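Local coordinates for protein ketol-acid reductoisomerase (PDB 4XDY) that catalyses the magnesium-dependent alkyl migration and NADH-dependent reduction of (S)-2-acetolactate to (R)-2,3-dihydroxy-isovalerate in the biosynthesis of branched-chain amino acids, at residues A[89-94]-A[113-118]. Numbering follows the deposited sequence.
Sequences VQPAIY and GFNICF. With NAI (1,4-dihydronicotinamide adenine dinucleotide), chain E.
In the NADH-binding Rossmann domain, the first turn of helix 90-98 meets the short helix 114-117 through Q90, P91 and N115, beside the ribose on the nicotinamide side of the cofactor. A single hydrogen bond joins the two segments: N115 ND2 donates to Q90 OE1 over 2.9 Å, with an N-H...O angle of 158°. The acceptor lies close to the amide plane of N115, but the donor stands well above the carbonyl plane of Q90, off its lone pairs; the two amide planes are turned 59° apart. Beyond CG the Q90 chain runs extended (chi2 -179°), carrying its amide past N115 to the dinucleotide. There NE2 makes a weak bond of 3.3 Å to O3D of NAI and a second bond to the backbone O of L85. N115 ND2 is likewise shared, its other acceptor being the backbone O of D87, so the two buried amides each also hold a backbone carbonyl of the segment leading into helix 90-98. On the other branch of N115, OD1 rests 3.7 Å from CG of the P91 ring, a van der Waals contact. An alanine in place of Q90 would remove the whole amide and would probably leave N115 with one acceptor fewer and the ribose hydroxyl without this weak donor. Further along the same helix, I93 CD1 packs 3.4 Å from C2A of the adenine, while V89 CG1 approaches N6A. Around the contact, F110 of strand 107-110 touches Q90 and I116, and L108 of the same strand touches Y94; helix 188-203 packs against I116, C117 and F118, and helix 290-300 reaches V89 through Y299 and both F114 and F118 through A292.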
ATOM      1  N   VAL A  89      -7.804  25.848  11.150  1.00 22.16           N
ATOM      2  CA  VAL A  89      -8.190  26.552  12.377  1.00 25.66           C
ATOM      3  C   VAL A  89      -6.993  27.168  13.116  1.00 24.68           C
ATOM      4  O   VAL A  89      -7.183  28.020  13.995  1.00 23.27           O
ATOM      5  CB  VAL A  89      -9.001  25.732  13.378  1.00 24.89           C
ATOM      6  CG1 VAL A  89     -10.350  25.324  12.724  1.00 31.23           C
ATOM      7  CG2 VAL A  89      -8.278  24.540  13.916  1.00 24.44           C
ATOM      8  N   GLN A  90      -5.770  26.803  12.705  1.00 21.82           N
ATOM      9  CA  GLN A  90      -4.600  27.348  13.449  1.00 21.07           C
ATOM     10  C   GLN A  90      -4.562  28.847  13.488  1.00 20.15           C
ATOM     11  O   GLN A  90      -4.216  29.386  14.550  1.00 23.68           O
ATOM     12  CB  GLN A  90      -3.329  26.806  12.890  1.00 18.62           C
ATOM     13  CG  GLN A  90      -3.164  25.320  13.019  1.00 19.41           C
ATOM     14  CD  GLN A  90      -1.823  24.830  12.458  1.00 20.84           C
ATOM     15  OE1 GLN A  90      -0.979  25.622  12.030  1.00 22.33           O
ATOM     16  NE2 GLN A  90      -1.681  23.480  12.366  1.00 19.12           N
ATOM     17  N   PRO A  91      -4.824  29.576  12.393  1.00 24.70           N
ATOM     18  CA  PRO A  91      -4.599  31.023  12.477  1.00 24.89           C
ATOM     19  C   PRO A  91      -5.432  31.709  13.587  1.00 28.84           C
ATOM     20  O   PRO A  91      -4.845  32.482  14.424  1.00 26.01           O
ATOM     21  CB  PRO A  91      -4.942  31.536  11.081  1.00 25.57           C
ATOM     22  CG  PRO A  91      -4.686  30.332  10.185  1.00 23.31           C
ATOM     23  CD  PRO A  91      -5.151  29.184  11.007  1.00 23.14           C
ATOM     24  N   ALA A  92      -6.723  31.378  13.683  1.00 28.49           N
ATOM     25  CA  ALA A  92      -7.584  32.038  14.693  1.00 30.19           C
ATOM     26  C   ALA A  92      -7.185  31.608  16.113  1.00 30.22           C
ATOM     27  O   ALA A  92      -7.175  32.453  16.976  1.00 29.64           O
ATOM     28  CB  ALA A  92      -9.064  31.738  14.465  1.00 31.84           C
ATOM     29  N   ILE A  93      -6.895  30.309  16.342  1.00 25.70           N
ATOM     30  CA  ILE A  93      -6.558  29.812  17.621  1.00 25.70           C
ATOM     31  C   ILE A  93      -5.179  30.396  18.040  1.00 26.59           C
ATOM     32  O   ILE A  93      -4.974  30.822  19.179  1.00 25.18           O
ATOM     33  CB  ILE A  93      -6.573  28.276  17.647  1.00 24.59           C
ATOM     34  CG1 ILE A  93      -8.037  27.806  17.496  1.00 28.96           C
ATOM     35  CG2 ILE A  93      -6.062  27.811  18.969  1.00 26.02           C
ATOM     36  CD1 ILE A  93      -8.185  26.339  17.388  1.00 31.98           C
ATOM     37  N   TYR A  94      -4.280  30.515  17.076  1.00 24.62           N
ATOM     38  CA  TYR A  94      -2.983  31.097  17.360  1.00 24.02           C
ATOM     39  C   TYR A  94      -3.187  32.548  17.857  1.00 26.05           C
ATOM     40  O   TYR A  94      -2.633  32.950  18.884  1.00 24.20           O
ATOM     41  CB  TYR A  94      -2.080  31.077  16.095  1.00 25.73           C
ATOM     42  CG  TYR A  94      -0.909  31.960  16.240  1.00 22.63           C
ATOM     43  CD1 TYR A  94       0.233  31.517  16.976  1.00 25.30           C
ATOM     44  CD2 TYR A  94      -0.910  33.219  15.718  1.00 24.69           C
ATOM     45  CE1 TYR A  94       1.301  32.379  17.166  1.00 25.73           C
ATOM     46  CE2 TYR A  94       0.199  34.069  15.890  1.00 27.94           C
ATOM     47  CZ  TYR A  94       1.275  33.630  16.646  1.00 26.04           C
ATOM     48  OH  TYR A  94       2.354  34.532  16.800  1.00 29.48           O
ATOM     49  N   GLY A 113       4.236  22.919   7.048  1.00 18.80           N
ATOM     50  CA  GLY A 113       4.600  24.331   6.794  1.00 20.60           C
ATOM     51  C   GLY A 113       3.547  25.324   6.324  1.00 20.60           C
ATOM     52  O   GLY A 113       3.856  26.535   6.206  1.00 21.76           O
ATOM     53  N   PHE A 114       2.315  24.796   6.050  1.00 20.40           N
ATOM     54  CA  PHE A 114       1.254  25.549   5.326  1.00 19.88           C
ATOM     55  C   PHE A 114       1.109  26.970   5.907  1.00 20.18           C
ATOM     56  O   PHE A 114       1.255  27.973   5.185  1.00 21.52           O
ATOM     57  CB  PHE A 114      -0.070  24.772   5.384  1.00 19.68           C
ATOM     58  CG  PHE A 114      -1.182  25.347   4.588  1.00 21.74           C
ATOM     59  CD1 PHE A 114      -1.989  26.385   5.086  1.00 21.84           C
ATOM     60  CD2 PHE A 114      -1.488  24.850   3.321  1.00 22.73           C
ATOM     61  CE1 PHE A 114      -3.032  26.910   4.342  1.00 22.23           C
ATOM     62  CE2 PHE A 114      -2.543  25.390   2.578  1.00 20.09           C
ATOM     63  CZ  PHE A 114      -3.304  26.408   3.096  1.00 21.28           C
ATOM     64  N   ASN A 115       0.815  27.049   7.209  1.00 19.73           N
ATOM     65  CA  ASN A 115       0.418  28.355   7.769  1.00 18.42           C
ATOM     66  C   ASN A 115       1.525  29.363   7.819  1.00 20.70           C
ATOM     67  O   ASN A 115       1.284  30.587   7.635  1.00 20.91           O
ATOM     68  CB  ASN A 115      -0.279  28.177   9.087  1.00 20.07           C
ATOM     69  CG  ASN A 115      -1.741  27.701   8.908  1.00 19.96           C
ATOM     70  OD1 ASN A 115      -2.457  28.238   8.050  1.00 24.10           O
ATOM     71  ND2 ASN A 115      -2.146  26.711   9.620  1.00 20.42           N
ATOM     72  N   ILE A 116       2.727  28.877   8.071  1.00 20.84           N
ATOM     73  CA  ILE A 116       3.914  29.768   8.024  1.00 22.05           C
ATOM     74  C   ILE A 116       4.285  30.127   6.586  1.00 20.94           C
ATOM     75  O   ILE A 116       4.455  31.298   6.230  1.00 23.48           O
ATOM     76  CB  ILE A 116       5.123  29.156   8.786  1.00 22.24           C
ATOM     77  CG1 ILE A 116       4.875  29.120  10.296  1.00 23.07           C
ATOM     78  CG2 ILE A 116       6.412  29.829   8.360  1.00 24.26           C
ATOM     79  CD1 ILE A 116       4.792  30.518  10.904  1.00 23.27           C
ATOM     80  N   CYS A 117       4.322  29.110   5.721  1.00 20.19           N
ATOM     81  CA  CYS A 117       4.646  29.310   4.309  1.00 21.63           C
ATOM     82  C   CYS A 117       3.733  30.330   3.619  1.00 22.57           C
ATOM     83  O   CYS A 117       4.218  31.209   2.885  1.00 23.44           O
ATOM     84  CB  CYS A 117       4.495  27.957   3.571  1.00 23.73           C
ATOM     85  SG  CYS A 117       4.786  28.040   1.791  1.00 24.04           S
ATOM     86  N   PHE A 118       2.417  30.173   3.787  1.00 21.13           N
ATOM     87  CA  PHE A 118       1.455  31.045   3.153  1.00 20.28           C
ATOM     88  C   PHE A 118       1.148  32.256   3.959  1.00 23.90           C
ATOM     89  O   PHE A 118       0.235  33.024   3.612  1.00 25.42           O
ATOM     90  CB  PHE A 118       0.229  30.260   2.677  1.00 20.53           C
ATOM     91  CG  PHE A 118       0.569  29.189   1.666  1.00 19.72           C
ATOM     92  CD1 PHE A 118       1.095  29.538   0.440  1.00 20.80           C
ATOM     93  CD2 PHE A 118       0.356  27.846   1.958  1.00 21.08           C
ATOM     94  CE1 PHE A 118       1.417  28.581  -0.517  1.00 21.37           C
ATOM     95  CE2 PHE A 118       0.687  26.872   1.011  1.00 19.23           C
ATOM     96  CZ  PHE A 118       1.217  27.240  -0.223  1.00 20.19           C
TER
HETATM   97  PA  NAI E 403      -6.772  16.868  13.735  1.00 22.31           P
HETATM   98  O1A NAI E 403      -7.738  17.215  12.592  1.00 23.40           O
HETATM   99  O2A NAI E 403      -6.630  15.478  14.178  1.00 22.92           O
HETATM  100  O5B NAI E 403      -7.091  17.943  14.894  1.00 24.26           O
HETATM  101  C5B NAI E 403      -6.430  17.832  16.187  1.00 24.35           C
HETATM  102  C4B NAI E 403      -7.474  18.145  17.301  1.00 25.09           C
HETATM  103  O4B NAI E 403      -7.791  19.523  17.138  1.00 24.90           O
HETATM  104  C3B NAI E 403      -8.842  17.414  17.257  1.00 23.72           C
HETATM  105  O3B NAI E 403      -8.643  16.091  17.755  1.00 25.97           O
HETATM  106  C2B NAI E 403      -9.717  18.327  18.089  1.00 27.28           C
HETATM  107  O2B NAI E 403      -9.609  17.928  19.457  1.00 26.19           O
HETATM  108  C1B NAI E 403      -9.039  19.701  17.856  1.00 29.12           C
HETATM  109  N9A NAI E 403      -9.887  20.574  17.062  1.00 27.03           N
HETATM  110  C8A NAI E 403     -10.528  20.170  15.885  1.00 27.60           C
HETATM  111  N7A NAI E 403     -11.228  21.189  15.404  1.00 26.31           N
HETATM  112  C5A NAI E 403     -11.071  22.221  16.273  1.00 26.91           C
HETATM  113  C6A NAI E 403     -11.585  23.575  16.364  1.00 26.53           C
HETATM  114  N6A NAI E 403     -12.425  24.073  15.445  1.00 31.57           N
HETATM  115  N1A NAI E 403     -11.176  24.388  17.373  1.00 29.96           N
HETATM  116  C2A NAI E 403     -10.352  23.922  18.335  1.00 27.80           C
HETATM  117  N3A NAI E 403      -9.830  22.708  18.346  1.00 26.65           N
HETATM  118  C4A NAI E 403     -10.169  21.811  17.349  1.00 26.83           C
HETATM  119  O3  NAI E 403      -5.259  17.445  13.247  1.00 22.54           O
HETATM  120  PN  NAI E 403      -4.151  16.495  12.448  1.00 23.26           P
HETATM  121  O1N NAI E 403      -4.786  15.871  11.222  1.00 23.02           O
HETATM  122  O2N NAI E 403      -3.553  15.627  13.473  1.00 19.33           O
HETATM  123  O5D NAI E 403      -3.275  17.693  11.899  1.00 21.81           O
HETATM  124  C5D NAI E 403      -2.357  18.375  12.819  1.00 22.16           C
HETATM  125  C4D NAI E 403      -1.173  19.051  12.037  1.00 21.21           C
HETATM  126  O4D NAI E 403      -0.382  17.927  11.602  1.00 21.51           O
HETATM  127  C3D NAI E 403      -1.547  19.790  10.766  1.00 20.57           C
HETATM  128  O3D NAI E 403      -0.661  20.898  10.567  1.00 19.39           O
HETATM  129  C2D NAI E 403      -1.364  18.769   9.618  1.00 20.24           C
HETATM  130  O2D NAI E 403      -1.155  19.306   8.314  1.00 19.19           O
HETATM  131  C1D NAI E 403      -0.167  18.005  10.141  1.00 23.42           C
HETATM  132  N1N NAI E 403       0.062  16.632   9.677  1.00 20.72           N
HETATM  133  C2N NAI E 403      -0.926  15.725   9.835  1.00 23.74           C
HETATM  134  C3N NAI E 403      -0.758  14.442   9.452  1.00 20.94           C
HETATM  135  C7N NAI E 403      -1.787  13.488   9.732  1.00 23.75           C
HETATM  136  O7N NAI E 403      -3.017  13.723   9.939  1.00 27.39           O
HETATM  137  N7N NAI E 403      -1.321  12.296  10.007  1.00 20.89           N
HETATM  138  C4N NAI E 403       0.517  14.057   8.883  1.00 24.08           C
HETATM  139  C5N NAI E 403       1.583  15.009   8.953  1.00 24.25           C
HETATM  140  C6N NAI E 403       1.297  16.285   9.323  1.00 22.46           C